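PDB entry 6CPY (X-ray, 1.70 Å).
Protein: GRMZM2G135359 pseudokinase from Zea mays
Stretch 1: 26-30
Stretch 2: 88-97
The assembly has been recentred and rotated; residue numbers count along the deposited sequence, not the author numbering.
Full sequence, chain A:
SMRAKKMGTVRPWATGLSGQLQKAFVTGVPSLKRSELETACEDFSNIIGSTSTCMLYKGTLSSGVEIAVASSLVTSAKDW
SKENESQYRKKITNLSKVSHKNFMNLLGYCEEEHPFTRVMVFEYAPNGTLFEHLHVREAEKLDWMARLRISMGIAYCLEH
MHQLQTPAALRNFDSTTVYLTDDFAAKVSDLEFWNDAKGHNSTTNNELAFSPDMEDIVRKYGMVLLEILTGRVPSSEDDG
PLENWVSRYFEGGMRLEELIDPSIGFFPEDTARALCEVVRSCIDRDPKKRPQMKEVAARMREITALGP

Stretch 1, residues 26-30: VTGVP
Stretch 2 (88-97) YRKKITNLSK

An irregular segment, Val26 to Pro30, lies along one side of a helix that enters the second stretch already formed and runs through Tyr88 toward Ser96, burying 298 Å² between them, both sides summed. The chain direction is shared in register: Thr27 CA sits 5.6 Å from Thr93 CA, and two residues further on Val29 CA sits 6.2 Å from Ser96 CA, so two residues along the segment match three along the helix. The segment is extended at Thr27 (phi/psi -163/173°), bends at Gly28 (-108/27°), then extends again at Val29 (-122/154°) and Pro30 (-71/145°, C-gamma endo pucker). This path points the side chains of both Thr27 and Val29 toward the helix, while a CB on Gly28 would point sideways, with room for it.

The helix keeps regular i to i+4 bonds, among them Thr93 N to Arg89 O at 2.9 Å and Ser96 N to Ile92 O at 2.9 Å; its contact residues Arg89, Ile92, Thr93 and Ser96 recur at the three- and four-residue spacing that brings side chains to one flank. Tyr88 (chi1 t, chi2 86°) and Lys91, fully extended with all four chi angles t, are buried but out of reach of the segment.

Thr27, chi1 t, is the central side chain of the segment. Its CG2 packs 3.8 Å from Ile92 CG2, and its OG1 lies over the helix backbone, 3.8 Å from Thr93 CA and 3.5 Å from Ser96 OG. Ile92, chi1 m and chi2 t, points toward the segment and offers the same methyl, CG2, to Val29 CG2 at 4.2 Å. Val29, chi1 m (-52°), thus sets CG2 near Ile92 while its CG1 rests 3.7 Å from Ser96 CB, so its two branches straddle adjacent turns.

The hydroxyls of Thr93 and Ser96 are turned back on the helix's own backbone. Thr93, chi1 m, donates from OG1 to Arg89 O at 3.1 Å, one turn earlier; that oxygen also accepts Thr93 N. The same OG1 lies 3.8 Å from Val26 O. Ser96, chi1 p (71°), donates from OG to Thr93 O at 2.4 Å, a very short distance for a hydrogen bond. Ser96 N makes a weak bond to that oxygen at 3.3 Å, and Lys97 N bonds to Asn94 O at 3.3 Å.

At the other end of the contact, Arg89 leaves its CA sideways, but its long side chain (chi1 m, chi2 t, chi3 t, chi4 -141°) carries the guanidinium to Val26, where NH1 comes 3.5 Å from CG2. The approach is oblique, a van der Waals contact, while Arg89 NE and NH2 are hydrogen-bonded elsewhere in the structure. Val26, chi1 m, points toward the helix, yet remains exposed. No clear hydrogen bond crosses between the stretches: methyl packing and close side-chain contacts define the fit.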

ATOM      1  N   VAL A  26     -16.057   5.550 -18.059  1.00 60.41           N
ATOM      2  CA  VAL A  26     -15.024   6.551 -18.314  1.00 61.03           C
ATOM      3  C   VAL A  26     -13.637   6.131 -17.801  1.00 60.61           C
ATOM      4  O   VAL A  26     -12.886   6.954 -17.274  1.00 63.45           O
ATOM      5  CB  VAL A  26     -15.417   7.923 -17.717  1.00 62.18           C
ATOM      6  CG1 VAL A  26     -16.653   8.468 -18.421  1.00 62.33           C
ATOM      7  CG2 VAL A  26     -15.652   7.825 -16.212  1.00 62.70           C
ATOM      8  N   THR A  27     -13.292   4.856 -17.980  1.00 60.25           N
ATOM      9  CA  THR A  27     -11.984   4.341 -17.549  1.00 58.66           C
ATOM     10  C   THR A  27     -11.636   2.997 -18.209  1.00 57.79           C
ATOM     11  O   THR A  27     -12.480   2.405 -18.879  1.00 52.79           O
ATOM     12  CB  THR A  27     -11.920   4.209 -16.011  1.00 59.23           C
ATOM     13  OG1 THR A  27     -10.583   3.891 -15.613  1.00 62.72           O
ATOM     14  CG2 THR A  27     -12.869   3.131 -15.512  1.00 58.28           C
ATOM     15  N   GLY A  28     -10.402   2.521 -17.992  1.00 59.92           N
ATOM     16  CA  GLY A  28      -9.872   1.302 -18.643  1.00 57.63           C
ATOM     17  C   GLY A  28      -9.687   0.028 -17.807  1.00 56.93           C
ATOM     18  O   GLY A  28      -8.826  -0.797 -18.129  1.00 61.39           O
ATOM     19  N   VAL A  29     -10.468  -0.134 -16.733  1.00 47.57           N
ATOM     20  CA  VAL A  29     -10.575  -1.411 -16.005  1.00 42.48           C
ATOM     21  C   VAL A  29     -12.054  -1.815 -16.029  1.00 37.45           C
ATOM     22  O   VAL A  29     -12.912  -0.948 -16.106  1.00 35.11           O
ATOM     23  CB  VAL A  29     -10.071  -1.332 -14.538  1.00 43.52           C
ATOM     24  CG1 VAL A  29      -8.669  -0.738 -14.478  1.00 44.91           C
ATOM     25  CG2 VAL A  29     -11.019  -0.544 -13.643  1.00 43.57           C
ATOM     26  N   PRO A  30     -12.357  -3.120 -15.934  1.00 34.54           N
ATOM     27  CA  PRO A  30     -13.749  -3.495 -16.166  1.00 34.08           C
ATOM     28  C   PRO A  30     -14.744  -3.092 -15.081  1.00 33.27           C
ATOM     29  O   PRO A  30     -14.434  -3.098 -13.881  1.00 29.11           O
ATOM     30  CB  PRO A  30     -13.691  -5.021 -16.273  1.00 34.30           C
ATOM     31  CG  PRO A  30     -12.486  -5.414 -15.500  1.00 34.88           C
ATOM     32  CD  PRO A  30     -11.501  -4.300 -15.722  1.00 34.24           C
ATOM     33  N   TYR A  88     -14.775   9.016  -6.179  1.00 29.70           N
ATOM     34  CA  TYR A  88     -14.824   7.598  -6.516  1.00 28.26           C
ATOM     35  C   TYR A  88     -14.310   7.350  -7.934  1.00 28.69           C
ATOM     36  O   TYR A  88     -13.457   6.497  -8.161  1.00 27.67           O
ATOM     37  CB  TYR A  88     -16.261   7.087  -6.342  1.00 26.99           C
ATOM     38  CG  TYR A  88     -16.505   5.652  -6.761  1.00 26.91           C
ATOM     39  CD1 TYR A  88     -16.274   4.594  -5.871  1.00 26.42           C
ATOM     40  CD2 TYR A  88     -16.994   5.350  -8.018  1.00 26.30           C
ATOM     41  CE1 TYR A  88     -16.514   3.288  -6.239  1.00 26.17           C
ATOM     42  CE2 TYR A  88     -17.228   4.038  -8.400  1.00 26.85           C
ATOM     43  CZ  TYR A  88     -16.984   3.012  -7.511  1.00 26.35           C
ATOM     44  OH  TYR A  88     -17.228   1.717  -7.906  1.00 27.65           O
ATOM     45  N   ARG A  89     -14.829   8.096  -8.905  1.00 30.57           N
ATOM     46  CA  ARG A  89     -14.392   7.915 -10.290  1.00 30.64           C
ATOM     47  C   ARG A  89     -12.939   8.339 -10.468  1.00 29.94           C
ATOM     48  O   ARG A  89     -12.196   7.700 -11.201  1.00 30.81           O
ATOM     49  CB  ARG A  89     -15.291   8.688 -11.259  1.00 32.89           C
ATOM     50  CG  ARG A  89     -16.719   8.178 -11.273  1.00 34.96           C
ATOM     51  CD  ARG A  89     -17.559   8.843 -12.350  1.00 38.62           C
ATOM     52  NE  ARG A  89     -18.784   8.071 -12.560  1.00 42.16           N
ATOM     53  CZ  ARG A  89     -19.363   7.840 -13.739  1.00 46.14           C
ATOM     54  NH1 ARG A  89     -18.850   8.315 -14.872  1.00 47.55           N
ATOM     55  NH2 ARG A  89     -20.471   7.107 -13.782  1.00 49.18           N
ATOM     56  N   LYS A  90     -12.554   9.418  -9.797  1.00 32.19           N
ATOM     57  CA  LYS A  90     -11.193   9.942  -9.859  1.00 34.53           C
ATOM     58  C   LYS A  90     -10.188   8.910  -9.360  1.00 31.89           C
ATOM     59  O   LYS A  90      -9.177   8.662  -9.999  1.00 32.50           O
ATOM     60  CB  LYS A  90     -11.106  11.214  -9.012  1.00 38.35           C
ATOM     61  CG  LYS A  90      -9.771  11.942  -9.032  1.00 44.00           C
ATOM     62  CD  LYS A  90      -9.956  13.368  -8.527  1.00 46.75           C
ATOM     63  CE  LYS A  90     -10.677  14.236  -9.555  1.00 49.49           C
ATOM     64  NZ  LYS A  90     -11.828  14.976  -8.966  1.00 51.41           N
ATOM     65  N   LYS A  91     -10.481   8.294  -8.222  1.00 31.37           N
ATOM     66  CA  LYS A  91      -9.608   7.242  -7.700  1.00 30.12           C
ATOM     67  C   LYS A  91      -9.457   6.096  -8.698  1.00 29.12           C
ATOM     68  O   LYS A  91      -8.354   5.625  -8.943  1.00 27.44           O
ATOM     69  CB  LYS A  91     -10.114   6.707  -6.356  1.00 31.06           C
ATOM     70  CG  LYS A  91      -9.275   5.534  -5.861  1.00 32.84           C
ATOM     71  CD  LYS A  91      -9.633   5.061  -4.474  1.00 34.15           C
ATOM     72  CE  LYS A  91      -8.682   3.943  -4.077  1.00 36.17           C
ATOM     73  NZ  LYS A  91      -8.985   3.392  -2.733  1.00 38.06           N
ATOM     74  N   ILE A  92     -10.567   5.635  -9.271  1.00 28.25           N
ATOM     75  CA  ILE A  92     -10.518   4.521 -10.211  1.00 28.09           C
ATOM     76  C   ILE A  92      -9.686   4.866 -11.453  1.00 29.95           C
ATOM     77  O   ILE A  92      -8.857   4.071 -11.890  1.00 30.26           O
ATOM     78  CB  ILE A  92     -11.930   4.061 -10.618  1.00 28.08           C
ATOM     79  CG1 ILE A  92     -12.589   3.339  -9.434  1.00 27.91           C
ATOM     80  CG2 ILE A  92     -11.865   3.177 -11.862  1.00 28.23           C
ATOM     81  CD1 ILE A  92     -14.085   3.170  -9.546  1.00 28.62           C
ATOM     82  N   THR A  93      -9.909   6.054 -12.007  1.00 31.96           N
ATOM     83  CA  THR A  93      -9.164   6.502 -13.178  1.00 33.98           C
ATOM     84  C   THR A  93      -7.668   6.527 -12.895  1.00 33.19           C
ATOM     85  O   THR A  93      -6.890   5.996 -13.674  1.00 34.43           O
ATOM     86  CB  THR A  93      -9.647   7.894 -13.639  1.00 35.59           C
ATOM     87  OG1 THR A  93     -11.013   7.790 -14.049  1.00 36.73           O
ATOM     88  CG2 THR A  93      -8.799   8.415 -14.802  1.00 36.70           C
ATOM     89  N   ASN A  94      -7.283   7.097 -11.760  1.00 35.42           N
ATOM     90  CA  ASN A  94      -5.871   7.179 -11.388  1.00 37.34           C
ATOM     91  C   ASN A  94      -5.219   5.816 -11.109  1.00 37.12           C
ATOM     92  O   ASN A  94      -4.115   5.560 -11.582  1.00 37.10           O
ATOM     93  CB  ASN A  94      -5.690   8.143 -10.218  1.00 40.69           C
ATOM     94  CG  ASN A  94      -5.866   9.595 -10.639  1.00 45.31           C
ATOM     95  OD1 ASN A  94      -6.559  10.369  -9.981  1.00 45.80           O
ATOM     96  ND2 ASN A  94      -5.245   9.962 -11.759  1.00 48.35           N
ATOM     97  N   LEU A  95      -5.901   4.930 -10.384  1.00 34.63           N
ATOM     98  CA  LEU A  95      -5.365   3.575 -10.176  1.00 35.15           C
ATOM     99  C   LEU A  95      -5.379   2.713 -11.435  1.00 34.48           C
ATOM    100  O   LEU A  95      -4.592   1.776 -11.544  1.00 37.80           O
ATOM    101  CB  LEU A  95      -6.083   2.860  -9.023  1.00 34.04           C
ATOM    102  CG  LEU A  95      -5.941   3.545  -7.663  1.00 36.14           C
ATOM    103  CD1 LEU A  95      -6.592   2.717  -6.563  1.00 36.22           C
ATOM    104  CD2 LEU A  95      -4.479   3.822  -7.331  1.00 39.00           C
ATOM    105  N   SER A  96      -6.238   3.023 -12.403  1.00 36.33           N
ATOM    106  CA  SER A  96      -6.237   2.274 -13.663  1.00 38.77           C
ATOM    107  C   SER A  96      -4.903   2.417 -14.421  1.00 40.81           C
ATOM    108  O   SER A  96      -4.569   1.567 -15.232  1.00 41.53           O
ATOM    109  CB  SER A  96      -7.388   2.713 -14.568  1.00 40.58           C
ATOM    110  OG  SER A  96      -7.142   4.008 -15.081  1.00 43.61           O
ATOM    111  N   LYS A  97      -4.150   3.483 -14.144  1.00 44.82           N
ATOM    112  CA  LYS A  97      -2.843   3.708 -14.777  1.00 49.47           C
ATOM    113  C   LYS A  97      -1.673   3.059 -14.027  1.00 52.62           C
ATOM    114  O   LYS A  97      -0.520   3.200 -14.440  1.00 54.71           O
ATOM    115  CB  LYS A  97      -2.574   5.210 -14.930  1.00 50.67           C
ATOM    116  CG  LYS A  97      -3.625   5.983 -15.719  1.00 51.42           C
ATOM    117  CD  LYS A  97      -4.057   5.299 -17.014  1.00 53.78           C
ATOM    118  CE  LYS A  97      -2.913   5.049 -17.992  1.00 55.45           C
ATOM    119  NZ  LYS A  97      -2.550   6.254 -18.793  1.00 57.14           N
TER